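Side-chain contacts in similar to hydroxylamine oxidoreductase (Kuenenia stuttgartiensis, PDB 6H5L), which probably works as a reductase, an octaheme member of the hydroxylamine oxidoreductase family that passes electrons along covalently bound hemes c within a 60-heme complex: residues Leu79-His84 with Ala93-Ser98; Glu242-Ser247 with Lys251-Glu256; Gly441-Phe446 with Asp451-Ile456. All blocks are in the same frame, centred on the assembly; numbering follows the deposited sequence.

Contact 1: residues Leu79-His84 with Ala93-Ser98; sequences LCVICH and ADWRSS. With HEC (heme c), chain C.
Val81 spreads its two methyls between a tryptophan and an arginine: CG2 goes to the indole of Trp95 and CG1 to the guanidinium of Arg96. The valine and the indole cross at about a right angle, and CG2 comes obliquely upon the six-membered ring, 3.9 Å from Trp95 CZ3 and only slightly farther from CH2. Val81 CG1, anti to the backbone N (chi1 179°), lies 3.4 Å from Arg96 NH1, a van der Waals contact between a methyl and a charged group whose salt bridges are made with carboxylates. Arg96 bends at its third torsion (120°), which carries its end nearer to the valine than its first bond would suggest; NH1 pairs with Glu85, and NH2 with Glu122 of a chain of the partner cytochrome. A compact branched residue suits Val81, since it spans the gap to helix 89-97 with two methyls and adds no polar group to compete for those charges. Its own helix, 77-87, carries a CxxCH heme-binding motif. Cys80 SG is bonded to the heme vinyl-derived carbon CAB at 1.8 Å, Cys83 SG likewise to CAC, and His84 NE2 ligates the iron at 2.0 Å, with His68 as the second axial ligand. Thr88 takes the hydrogen bond of His84 ND1, fixing the rotation of the imidazole over the iron. On the other helix Trp95 is held by its NE1, bonded to Val127 O, and by the edge-to-face ring of His128, while its side chain approaches another heme. Ser98 closes the turn after it: OG and N both reach Trp95 O from the same face of the carbonyl plane, OG at 2.7 Å.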
loop_
_atom_site.group_PDB
_atom_site.type_symbol
_atom_site.label_atom_id
_atom_site.label_comp_id
_atom_site.label_asym_id
_atom_site.label_seq_id
_atom_site.Cartn_x
_atom_site.Cartn_y
_atom_site.Cartn_z
ATOM N N LEU A 79 -7.516 12.985 39.232
ATOM C CA LEU A 79 -8.220 14.262 39.188
ATOM C C LEU A 79 -7.368 15.362 38.571
ATOM O O LEU A 79 -7.916 16.321 38.015
ATOM C CB LEU A 79 -8.674 14.664 40.593
ATOM C CG LEU A 79 -9.828 13.832 41.156
ATOM C CD1 LEU A 79 -10.135 14.229 42.591
ATOM C CD2 LEU A 79 -11.062 13.980 40.277
ATOM N N CYS A 80 -6.040 15.253 38.669
ATOM C CA CYS A 80 -5.168 16.191 37.967
ATOM C C CYS A 80 -5.459 16.183 36.475
ATOM O O CYS A 80 -5.562 17.243 35.847
ATOM C CB CYS A 80 -3.699 15.844 38.212
ATOM S SG CYS A 80 -3.268 15.429 39.917
ATOM N N VAL A 81 -5.626 14.994 35.897
ATOM C CA VAL A 81 -5.861 14.889 34.463
ATOM C C VAL A 81 -7.298 15.251 34.122
ATOM O O VAL A 81 -7.544 15.982 33.161
ATOM C CB VAL A 81 -5.498 13.481 33.960
ATOM C CG1 VAL A 81 -5.775 13.355 32.467
ATOM C CG2 VAL A 81 -4.039 13.179 34.252
ATOM N N ILE A 82 -8.266 14.769 34.907
ATOM C CA ILE A 82 -9.676 15.007 34.594
ATOM C C ILE A 82 -9.974 16.502 34.534
ATOM O O ILE A 82 -10.735 16.965 33.675
ATOM C CB ILE A 82 -10.580 14.292 35.616
ATOM C CG1 ILE A 82 -10.373 12.778 35.541
ATOM C CG2 ILE A 82 -12.045 14.643 35.383
ATOM C CD1 ILE A 82 -10.989 12.022 36.699
ATOM N N CYS A 83 -9.372 17.280 35.435
ATOM C CA CYS A 83 -9.624 18.717 35.465
ATOM C C CYS A 83 -8.804 19.449 34.410
ATOM O O CYS A 83 -9.353 20.192 33.590
ATOM C CB CYS A 83 -9.313 19.273 36.853
ATOM S SG CYS A 83 -9.856 20.973 37.142
ATOM N N HIS A 84 -7.485 19.250 34.418
ATOM C CA HIS A 84 -6.622 19.965 33.486
ATOM C C HIS A 84 -6.809 19.506 32.046
ATOM O O HIS A 84 -6.363 20.204 31.129
ATOM C CB HIS A 84 -5.159 19.814 33.904
ATOM C CG HIS A 84 -4.779 20.666 35.075
ATOM N ND1 HIS A 84 -4.366 21.974 34.939
ATOM C CD2 HIS A 84 -4.752 20.401 36.404
ATOM C CE1 HIS A 84 -4.101 22.478 36.131
ATOM N NE2 HIS A 84 -4.327 21.544 37.037
ATOM N N ALA A 93 -2.391 17.554 26.257
ATOM C CA ALA A 93 -2.081 17.041 24.927
ATOM C C ALA A 93 -0.581 16.834 24.750
ATOM O O ALA A 93 -0.150 15.824 24.181
ATOM C CB ALA A 93 -2.627 17.984 23.856
ATOM N N ASP A 94 0.231 17.781 25.228
ATOM C CA ASP A 94 1.676 17.579 25.212
ATOM C C ASP A 94 2.063 16.374 26.058
ATOM O O ASP A 94 2.829 15.509 25.615
ATOM C CB ASP A 94 2.395 18.834 25.713
ATOM C CG ASP A 94 2.383 19.957 24.700
ATOM O OD1 ASP A 94 1.649 19.845 23.695
ATOM O OD2 ASP A 94 3.114 20.949 24.909
ATOM N N TRP A 95 1.539 16.301 27.284
ATOM C CA TRP A 95 1.952 15.255 28.213
ATOM C C TRP A 95 1.525 13.875 27.728
ATOM O O TRP A 95 2.293 12.912 27.832
ATOM C CB TRP A 95 1.392 15.542 29.607
ATOM C CG TRP A 95 1.579 14.413 30.575
ATOM C CD1 TRP A 95 2.735 14.057 31.208
ATOM C CD2 TRP A 95 0.576 13.496 31.027
ATOM N NE1 TRP A 95 2.514 12.972 32.021
ATOM C CE2 TRP A 95 1.196 12.608 31.928
ATOM C CE3 TRP A 95 -0.787 13.338 30.755
ATOM C CZ2 TRP A 95 0.501 11.578 32.559
ATOM C CZ3 TRP A 95 -1.475 12.316 31.381
ATOM C CH2 TRP A 95 -0.830 11.448 32.273
ATOM N N ARG A 96 0.308 13.760 27.188
ATOM C CA ARG A 96 -0.151 12.481 26.656
ATOM C C ARG A 96 0.701 12.008 25.487
ATOM O O ARG A 96 0.789 10.801 25.240
ATOM C CB ARG A 96 -1.617 12.591 26.221
ATOM C CG ARG A 96 -2.599 12.806 27.355
ATOM C CD ARG A 96 -4.006 12.422 26.930
ATOM N NE ARG A 96 -4.557 11.354 27.758
ATOM C CZ ARG A 96 -5.364 11.556 28.793
ATOM N NH1 ARG A 96 -5.720 12.788 29.129
ATOM N NH2 ARG A 96 -5.818 10.526 29.492
ATOM N N SER A 97 1.339 12.930 24.773
ATOM C CA SER A 97 2.156 12.603 23.614
ATOM C C SER A 97 3.631 12.415 23.957
ATOM O O SER A 97 4.418 12.054 23.073
ATOM C CB SER A 97 2.004 13.693 22.548
ATOM O OG SER A 97 2.653 13.343 21.337
ATOM N N SER A 98 4.027 12.648 25.203
ATOM C CA SER A 98 5.428 12.605 25.587
ATOM C C SER A 98 5.847 11.195 25.991
ATOM O O SER A 98 5.024 10.304 26.209
ATOM C CB SER A 98 5.695 13.576 26.736
ATOM O OG SER A 98 5.011 13.169 27.908
HETATM FE FE HEC C . -4.154 22.203 38.921
HETATM C CHA HEC C . -2.970 25.382 38.511
HETATM C CHB HEC C . -0.935 20.999 38.913
HETATM C CHC HEC C . -5.307 19.141 39.877
HETATM C CHD HEC C . -7.310 23.152 38.028
HETATM N NA HEC C . -2.292 23.037 38.773
HETATM C C1A HEC C . -2.029 24.375 38.547
HETATM C C2A HEC C . -0.597 24.529 38.364
HETATM C C3A HEC C . -0.037 23.318 38.471
HETATM C C4A HEC C . -1.090 22.355 38.731
HETATM C CMA HEC C . 1.466 22.988 38.343
HETATM C CAA HEC C . 0.133 25.863 38.083
HETATM C CBA HEC C . 0.773 26.434 39.345
HETATM C CGA HEC C . 1.329 27.798 39.022
HETATM O O1A HEC C . 1.033 28.318 37.915
HETATM O O2A HEC C . 2.064 28.369 39.868
HETATM N NB HEC C . -3.283 20.381 39.256
HETATM C C1B HEC C . -1.925 20.140 39.336
HETATM C C2B HEC C . -1.735 18.841 39.949
HETATM C C3B HEC C . -2.944 18.325 40.207
HETATM C C4B HEC C . -3.941 19.286 39.781
HETATM C CMB HEC C . -0.362 18.181 40.213
HETATM C CAB HEC C . -3.262 16.959 40.856
HETATM C CBB HEC C . -2.828 16.926 42.338
HETATM N NC HEC C . -5.974 21.286 38.881
HETATM C C1C HEC C . -6.244 20.062 39.459
HETATM C C2C HEC C . -7.674 19.963 39.663
HETATM C C3C HEC C . -8.245 21.017 39.048
HETATM C C4C HEC C . -7.177 21.905 38.609
HETATM C CMC HEC C . -8.369 18.666 40.148
HETATM C CAC HEC C . -9.760 21.317 38.912
HETATM C CBC HEC C . -10.458 21.416 40.287
HETATM N ND HEC C . -5.008 24.005 38.332
HETATM C C1D HEC C . -6.365 24.162 38.060
HETATM C C2D HEC C . -6.618 25.567 37.816
HETATM C C3D HEC C . -5.261 26.269 37.968
HETATM C C4D HEC C . -4.321 25.216 38.288
HETATM C CMD HEC C . -7.971 26.224 37.476
HETATM C CAD HEC C . -4.966 27.778 37.814
HETATM C CBD HEC C . -4.705 28.364 39.198
HETATM C CGD HEC C . -4.388 29.834 39.120
HETATM O O1D HEC C . -4.102 30.435 40.188
HETATM O O2D HEC C . -4.418 30.405 38.000
#

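Contact 2: residues Glu242-Ser247 with Lys251-Glu256; sequences ESYGES and KIYEKE. With HEC (heme c), chain I.
A salt-bridge network of Glu246, Lys251 and Glu254 ties the end of helix 240-245 to the start of helix 248-256. Lys251, bent at its second and third torsions, curls back so that NZ lies 2.6 Å from Glu254 OE1, met nearly along the C-O direction, and 3.4 Å from Glu246 OE1. A long flexible lysine suits this place: its aliphatic chain passes close to Gly245 O, and its charge, set between the two glutamates, probably eases the closeness of their carboxylates. Between the helices stands Ser247, the N-cap of the second. Its O receives Lys251 N at 2.7 Å in a nearly straight bond (167° at the hydrogen), the first turn of that helix, while its OG bonds in the carbonyl plane to a lone pair of Tyr244 O. The two tyrosines cross at about a right angle, Tyr244 OH lying 3.8 Å from Tyr253 CB. Each hydroxyl bonds beyond the pair, Tyr244 to Pro278 O and Tyr253 to Glu227. The Tyr244 ring, with CG anti to the backbone N (chi1 165°), rests obliquely by the heme, its CE1 3.4 Å from the heme methyl CMC.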
loop_
_atom_site.group_PDB
_atom_site.type_symbol
_atom_site.label_atom_id
_atom_site.label_comp_id
_atom_site.label_asym_id
_atom_site.label_seq_id
_atom_site.Cartn_x
_atom_site.Cartn_y
_atom_site.Cartn_z
ATOM N N GLU A 242 21.578 33.426 13.977
ATOM C CA GLU A 242 21.712 33.991 12.638
ATOM C C GLU A 242 22.979 33.499 11.952
ATOM O O GLU A 242 22.956 33.162 10.763
ATOM C CB GLU A 242 21.703 35.519 12.707
ATOM C CG GLU A 242 20.503 36.122 13.422
ATOM C CD GLU A 242 20.736 36.301 14.910
ATOM O OE1 GLU A 242 21.355 35.412 15.531
ATOM O OE2 GLU A 242 20.307 37.337 15.458
ATOM N N SER A 243 24.096 33.449 12.683
ATOM C CA SER A 243 25.359 33.061 12.066
ATOM C C SER A 243 25.358 31.591 11.663
ATOM O O SER A 243 25.886 31.234 10.604
ATOM C CB SER A 243 26.523 33.357 13.011
ATOM O OG SER A 243 26.337 32.730 14.267
ATOM N N TYR A 244 24.776 30.719 12.485
ATOM C CA TYR A 244 24.681 29.315 12.097
ATOM C C TYR A 244 23.615 29.114 11.028
ATOM O O TYR A 244 23.878 28.503 9.985
ATOM C CB TYR A 244 24.380 28.435 13.308
ATOM C CG TYR A 244 23.915 27.049 12.909
ATOM C CD1 TYR A 244 24.813 26.109 12.423
ATOM C CD2 TYR A 244 22.575 26.687 13.003
ATOM C CE1 TYR A 244 24.393 24.845 12.046
ATOM C CE2 TYR A 244 22.147 25.424 12.631
ATOM C CZ TYR A 244 23.063 24.508 12.154
ATOM O OH TYR A 244 22.655 23.250 11.780
ATOM N N GLY A 245 22.398 29.601 11.288
ATOM C CA GLY A 245 21.291 29.370 10.372
ATOM C C GLY A 245 21.590 29.795 8.949
ATOM O O GLY A 245 21.199 29.121 7.995
ATOM N N GLU A 246 22.293 30.912 8.788
ATOM C CA GLU A 246 22.605 31.436 7.467
ATOM C C GLU A 246 23.930 30.922 6.920
ATOM O O GLU A 246 24.335 31.339 5.830
ATOM C CB GLU A 246 22.612 32.967 7.495
ATOM C CG GLU A 246 21.322 33.567 8.029
ATOM C CD GLU A 246 20.091 32.990 7.356
ATOM O OE1 GLU A 246 20.082 32.886 6.112
ATOM O OE2 GLU A 246 19.132 32.633 8.072
ATOM N N SER A 247 24.615 30.041 7.644
ATOM C CA SER A 247 25.802 29.403 7.100
ATOM C C SER A 247 25.404 28.235 6.199
ATOM O O SER A 247 24.252 27.793 6.182
ATOM C CB SER A 247 26.720 28.915 8.222
ATOM O OG SER A 247 26.142 27.824 8.918
ATOM N N LYS A 251 21.984 26.293 6.165
ATOM C CA LYS A 251 21.165 26.259 4.958
ATOM C C LYS A 251 20.927 24.828 4.494
ATOM O O LYS A 251 19.826 24.487 4.045
ATOM C CB LYS A 251 21.823 27.080 3.849
ATOM C CG LYS A 251 21.669 28.581 4.019
ATOM C CD LYS A 251 20.201 28.966 4.048
ATOM C CE LYS A 251 19.889 29.853 5.238
ATOM N NZ LYS A 251 18.426 29.942 5.499
ATOM N N ILE A 252 21.946 23.976 4.599
ATOM C CA ILE A 252 21.792 22.582 4.199
ATOM C C ILE A 252 20.887 21.843 5.178
ATOM O O ILE A 252 20.072 21.004 4.778
ATOM C CB ILE A 252 23.171 21.911 4.071
ATOM C CG1 ILE A 252 23.928 22.483 2.871
ATOM C CG2 ILE A 252 23.027 20.402 3.954
ATOM C CD1 ILE A 252 25.357 21.995 2.754
ATOM N N TYR A 253 21.006 22.148 6.472
ATOM C CA TYR A 253 20.121 21.529 7.454
ATOM C C TYR A 253 18.672 21.934 7.218
ATOM O O TYR A 253 17.771 21.089 7.234
ATOM C CB TYR A 253 20.558 21.900 8.872
ATOM C CG TYR A 253 19.422 21.884 9.876
ATOM C CD1 TYR A 253 18.815 20.691 10.253
ATOM C CD2 TYR A 253 18.961 23.062 10.449
ATOM C CE1 TYR A 253 17.776 20.677 11.166
ATOM C CE2 TYR A 253 17.925 23.056 11.364
ATOM C CZ TYR A 253 17.336 21.861 11.718
ATOM O OH TYR A 253 16.306 21.853 12.631
ATOM N N GLU A 254 18.426 23.227 6.996
ATOM C CA GLU A 254 17.054 23.697 6.825
ATOM C C GLU A 254 16.400 23.106 5.582
ATOM O O GLU A 254 15.181 22.894 5.562
ATOM C CB GLU A 254 17.027 25.223 6.775
ATOM C CG GLU A 254 17.210 25.878 8.136
ATOM C CD GLU A 254 17.876 27.237 8.055
ATOM O OE1 GLU A 254 17.961 27.798 6.941
ATOM O OE2 GLU A 254 18.324 27.740 9.108
ATOM N N LYS A 255 17.182 22.833 4.539
ATOM C CA LYS A 255 16.642 22.294 3.298
ATOM C C LYS A 255 16.710 20.774 3.213
ATOM O O LYS A 255 16.090 20.194 2.315
ATOM C CB LYS A 255 17.367 22.911 2.097
ATOM C CG LYS A 255 17.142 24.409 1.947
ATOM C CD LYS A 255 15.656 24.756 1.965
ATOM C CE LYS A 255 14.921 24.172 0.763
ATOM N NZ LYS A 255 13.455 24.435 0.820
ATOM N N GLU A 256 17.437 20.115 4.116
ATOM C CA GLU A 256 17.502 18.658 4.148
ATOM C C GLU A 256 17.018 18.088 5.478
ATOM O O GLU A 256 17.283 16.919 5.774
ATOM C CB GLU A 256 18.926 18.171 3.866
ATOM C CG GLU A 256 19.469 18.543 2.497
ATOM C CD GLU A 256 20.783 17.846 2.190
ATOM O OE1 GLU A 256 21.041 16.780 2.787
ATOM O OE2 GLU A 256 21.561 18.362 1.359
HETATM FE FE HEC I . 28.881 27.462 18.015
HETATM C CHA HEC I . 31.360 29.266 19.423
HETATM C CHB HEC I . 26.569 28.926 20.121
HETATM C CHC HEC I . 26.316 25.864 16.379
HETATM C CHD HEC I . 31.147 25.468 16.331
HETATM N NA HEC I . 28.928 28.912 19.435
HETATM C C1A HEC I . 30.106 29.379 19.983
HETATM C C2A HEC I . 29.779 30.005 21.246
HETATM C C3A HEC I . 28.463 29.912 21.440
HETATM C C4A HEC I . 27.898 29.221 20.304
HETATM C CMA HEC I . 27.673 30.444 22.656
HETATM C CAA HEC I . 30.784 30.662 22.203
HETATM C CBA HEC I . 31.333 29.598 23.143
HETATM C CGA HEC I . 32.636 29.086 22.592
HETATM O O1A HEC I . 32.700 27.884 22.230
HETATM O O2A HEC I . 33.606 29.882 22.504
HETATM N NB HEC I . 26.824 27.366 18.249
HETATM C C1B HEC I . 26.071 28.139 19.110
HETATM C C2B HEC I . 24.678 27.990 18.754
HETATM C C3B HEC I . 24.602 27.140 17.728
HETATM C C4B HEC I . 25.953 26.734 17.384
HETATM C CMB HEC I . 23.496 28.661 19.483
HETATM C CAB HEC I . 23.311 26.674 17.022
HETATM C CBB HEC I . 22.598 27.842 16.300
HETATM N NC HEC I . 28.756 25.912 16.657
HETATM C C1C HEC I . 27.595 25.473 16.050
HETATM C C2C HEC I . 27.965 24.674 14.896
HETATM C C3C HEC I . 29.277 24.433 14.987
HETATM C C4C HEC I . 29.816 25.292 16.025
HETATM C CMC HEC I . 26.968 23.820 14.083
HETATM C CAC HEC I . 30.111 23.541 14.037
HETATM C CBC HEC I . 30.191 24.175 12.632
HETATM N ND HEC I . 30.947 27.363 17.904
HETATM C C1D HEC I . 31.672 26.485 17.102
HETATM C C2D HEC I . 33.077 26.814 17.214
HETATM C C3D HEC I . 33.142 28.004 18.179
HETATM C C4D HEC I . 31.773 28.272 18.559
HETATM C CMD HEC I . 34.262 26.120 16.510
HETATM C CAD HEC I . 34.407 28.744 18.658
HETATM C CBD HEC I . 35.040 27.909 19.768
HETATM C CGD HEC I . 36.249 28.610 20.324
HETATM O O1D HEC I . 37.332 28.537 19.690
HETATM O O2D HEC I . 36.127 29.236 21.408
#

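Contact 3: residues Gly441-Phe446 with Asp451-Ile456; sequences GVYGMF and DNPSDI. With HEC (heme c), chain F.
Gly444 and Pro453 bring the two backbones together, their CA atoms 5.5 Å apart. The segment 441-446 closes into a short, weakly bonded helical turn at about 443-446, with Met445 N bonded to Val442 O and Phe446 N to Tyr443 O. The segment 451-456 runs extended through Asn452 and a cis peptide before Pro453, and Ser454 then takes the N-cap position of helix 455-476. Glycine suits position 444 because Pro453 CG rests 3.5 Å from Gly444 CA, where a side-chain carbon would collide with the proline ring. Beside this glycine-proline contact, Tyr443 carries the polar one. Its OH donates a hydrogen bond to Asn452 OD1 (2.5 Å), which lies at the edge of the phenol ring and near its plane. The amide stands almost perpendicular to the ring, the planes 88° apart; OD1 accepts from the phenol and ND2 donates to Asp401 O. With CG set between the backbone N and the carbonyl carbon (chi1 66°), the tyrosine brings its ring to the 451-456 segment, where Pro453 CD comes obliquely to it, 4.2 Å from Tyr443 CE2. A phenylalanine here would probably keep the ring packing but leave the buried Asn452 OD1 without its donor and the amide less firmly fixed. On the far side of the turn, Phe446 brings CE2 to 3.5 Å from C2B of a heme whose iron binds a water. The turn lies against helix 182-189, where Trp183 touches Val442, Tyr443 and Phe446, and against helix 455-476, where Asn458 bonds Gly444 O; Ile456, in the first turn of that helix, packs on helix 356-389.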
loop_
_atom_site.group_PDB
_atom_site.type_symbol
_atom_site.label_atom_id
_atom_site.label_comp_id
_atom_site.label_asym_id
_atom_site.label_seq_id
_atom_site.Cartn_x
_atom_site.Cartn_y
_atom_site.Cartn_z
ATOM N N GLY A 441 33.101 47.365 32.464
ATOM C CA GLY A 441 32.770 48.645 31.871
ATOM C C GLY A 441 31.530 48.652 31.009
ATOM O O GLY A 441 31.184 49.690 30.438
ATOM N N VAL A 442 30.837 47.514 30.902
ATOM C CA VAL A 442 29.724 47.377 29.964
ATOM C C VAL A 442 28.407 47.891 30.521
ATOM O O VAL A 442 27.380 47.789 29.839
ATOM C CB VAL A 442 29.597 45.895 29.550
ATOM C CG1 VAL A 442 28.842 45.095 30.612
ATOM C CG2 VAL A 442 28.958 45.755 28.174
ATOM N N TYR A 443 28.403 48.452 31.735
ATOM C CA TYR A 443 27.145 48.841 32.372
ATOM C C TYR A 443 26.347 49.809 31.505
ATOM O O TYR A 443 25.113 49.746 31.471
ATOM C CB TYR A 443 27.417 49.454 33.744
ATOM C CG TYR A 443 28.171 50.763 33.693
ATOM C CD1 TYR A 443 29.556 50.785 33.633
ATOM C CD2 TYR A 443 27.494 51.975 33.707
ATOM C CE1 TYR A 443 30.248 51.979 33.586
ATOM C CE2 TYR A 443 28.177 53.172 33.659
ATOM C CZ TYR A 443 29.554 53.170 33.598
ATOM O OH TYR A 443 30.240 54.362 33.551
ATOM N N GLY A 444 27.033 50.712 30.800
ATOM C CA GLY A 444 26.352 51.669 29.944
ATOM C C GLY A 444 25.583 51.035 28.805
ATOM O O GLY A 444 24.668 51.662 28.260
ATOM N N MET A 445 25.940 49.805 28.430
ATOM C CA MET A 445 25.157 49.058 27.455
ATOM C C MET A 445 23.739 48.809 27.952
ATOM O O MET A 445 22.805 48.705 27.150
ATOM C CB MET A 445 25.843 47.723 27.160
ATOM C CG MET A 445 25.797 47.268 25.722
ATOM S SD MET A 445 27.162 47.953 24.769
ATOM C CE MET A 445 26.834 47.225 23.170
ATOM N N PHE A 446 23.563 48.721 29.271
ATOM C CA PHE A 446 22.325 48.266 29.890
ATOM C C PHE A 446 21.509 49.397 30.498
ATOM O O PHE A 446 20.276 49.377 30.417
ATOM C CB PHE A 446 22.632 47.231 30.983
ATOM C CG PHE A 446 23.374 46.010 30.491
ATOM C CD1 PHE A 446 24.709 46.086 30.125
ATOM C CD2 PHE A 446 22.743 44.780 30.429
ATOM C CE1 PHE A 446 25.387 44.968 29.679
ATOM C CE2 PHE A 446 23.415 43.659 29.986
ATOM C CZ PHE A 446 24.740 43.753 29.613
ATOM N N ASP A 451 24.203 61.452 32.977
ATOM C CA ASP A 451 25.418 61.734 32.210
ATOM C C ASP A 451 26.489 60.665 32.424
ATOM O O ASP A 451 27.688 60.956 32.401
ATOM C CB ASP A 451 25.968 63.126 32.534
ATOM C CG ASP A 451 25.041 64.238 32.073
ATOM O OD1 ASP A 451 24.537 64.159 30.932
ATOM O OD2 ASP A 451 24.810 65.187 32.853
ATOM N N ASN A 452 26.062 59.420 32.627
ATOM C CA ASN A 452 26.972 58.299 32.821
ATOM C C ASN A 452 26.330 57.034 32.265
ATOM O O ASN A 452 25.312 56.572 32.798
ATOM C CB ASN A 452 27.318 58.134 34.304
ATOM C CG ASN A 452 28.356 57.051 34.552
ATOM O OD1 ASN A 452 28.912 56.473 33.617
ATOM N ND2 ASN A 452 28.630 56.781 35.822
ATOM N N PRO A 453 26.889 56.438 31.199
ATOM C CA PRO A 453 28.130 56.841 30.528
ATOM C C PRO A 453 27.988 58.050 29.610
ATOM O O PRO A 453 26.894 58.595 29.452
ATOM C CB PRO A 453 28.486 55.604 29.706
ATOM C CG PRO A 453 27.162 55.035 29.350
ATOM C CD PRO A 453 26.308 55.234 30.578
ATOM N N SER A 454 29.106 58.457 29.015
ATOM C CA SER A 454 29.119 59.507 28.013
ATOM C C SER A 454 28.853 58.904 26.635
ATOM O O SER A 454 28.633 57.700 26.484
ATOM C CB SER A 454 30.449 60.260 28.041
ATOM O OG SER A 454 31.538 59.390 27.783
ATOM N N ASP A 455 28.869 59.756 25.610
ATOM C CA ASP A 455 28.607 59.282 24.256
ATOM C C ASP A 455 29.713 58.349 23.776
ATOM O O ASP A 455 29.435 57.287 23.208
ATOM C CB ASP A 455 28.454 60.469 23.305
ATOM C CG ASP A 455 27.370 60.246 22.268
ATOM O OD1 ASP A 455 27.027 59.074 22.007
ATOM O OD2 ASP A 455 26.865 61.247 21.714
ATOM N N ILE A 456 30.976 58.720 24.011
ATOM C CA ILE A 456 32.088 57.968 23.436
ATOM C C ILE A 456 32.302 56.650 24.173
ATOM O O ILE A 456 32.830 55.689 23.599
ATOM C CB ILE A 456 33.363 58.837 23.425
ATOM C CG1 ILE A 456 34.381 58.271 22.435
ATOM C CG2 ILE A 456 33.963 58.951 24.823
ATOM C CD1 ILE A 456 35.547 59.192 22.167
HETATM FE FE HEC F . 23.015 37.753 29.494
HETATM C CHA HEC F . 26.184 36.743 28.843
HETATM C CHB HEC F . 23.951 39.467 32.187
HETATM C CHC HEC F . 20.054 39.633 29.339
HETATM C CHD HEC F . 21.713 35.623 27.207
HETATM N NA HEC F . 24.757 38.033 30.366
HETATM C C1A HEC F . 25.984 37.562 29.939
HETATM C C2A HEC F . 26.988 38.093 30.847
HETATM C C3A HEC F . 26.365 38.839 31.766
HETATM C C4A HEC F . 24.945 38.819 31.485
HETATM C CMA HEC F . 27.043 39.594 32.930
HETATM C CAA HEC F . 28.514 37.850 30.792
HETATM C CBA HEC F . 28.820 36.364 30.924
HETATM C CGA HEC F . 28.991 36.017 32.379
HETATM O O1A HEC F . 28.309 35.066 32.833
HETATM O O2A HEC F . 29.789 36.690 33.082
HETATM N NB HEC F . 22.105 39.245 30.613
HETATM C C1B HEC F . 22.773 39.902 31.620
HETATM C C2B HEC F . 22.039 41.106 31.952
HETATM C C3B HEC F . 20.943 41.156 31.154
HETATM C C4B HEC F . 20.980 39.979 30.302
HETATM C CMB HEC F . 22.542 42.066 33.057
HETATM C CAB HEC F . 19.779 42.184 31.034
HETATM C CBB HEC F . 19.530 43.113 32.245
HETATM N NC HEC F . 21.183 37.633 28.492
HETATM C C1C HEC F . 20.140 38.540 28.503
HETATM C C2C HEC F . 19.230 38.202 27.421
HETATM C C3C HEC F . 19.634 37.029 26.904
HETATM C C4C HEC F . 20.903 36.691 27.523
HETATM C CMC HEC F . 17.862 38.889 27.190
HETATM C CAC HEC F . 18.957 36.207 25.777
HETATM C CBC HEC F . 18.890 37.008 24.460
HETATM N ND HEC F . 23.836 36.390 28.205
HETATM C C1D HEC F . 23.085 35.586 27.354
HETATM C C2D HEC F . 23.981 34.704 26.641
HETATM C C3D HEC F . 25.391 35.051 27.155
HETATM C C4D HEC F . 25.195 36.110 28.119
HETATM C CMD HEC F . 23.574 33.641 25.597
HETATM C CAD HEC F . 26.746 34.430 26.746
HETATM C CBD HEC F . 26.920 34.443 25.230
HETATM C CGD HEC F . 28.246 33.822 24.887
HETATM O O1D HEC F . 29.054 33.610 25.825
HETATM O O2D HEC F . 28.495 33.546 23.686
HETATM O O HOH W 1 23.512 39.046 27.901
#

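How the contacts relate
All three contacts are buried, and each has a heme beside it, yet none touches another: the nearest atoms of contacts 2 and 3 are about 14 Å apart, those of contacts 1 and 3 about 31 Å. Contacts 1 and 2 each join two successive short helices, whereas contact 3 sets a weak helical turn against the lead-in to a long helix. Contact 1 meets through valine methyls, and its helix supplies covalent and axial heme bonds. Contact 2 adds a salt-bridge network to a helix-start backbone bond and tyrosine packing, and meets the third subunit; contact 3 relies on one neutral hydrogen bond and glycine-proline packing. All three reach the second subunit, contact 2 by a single residue, Tyr253.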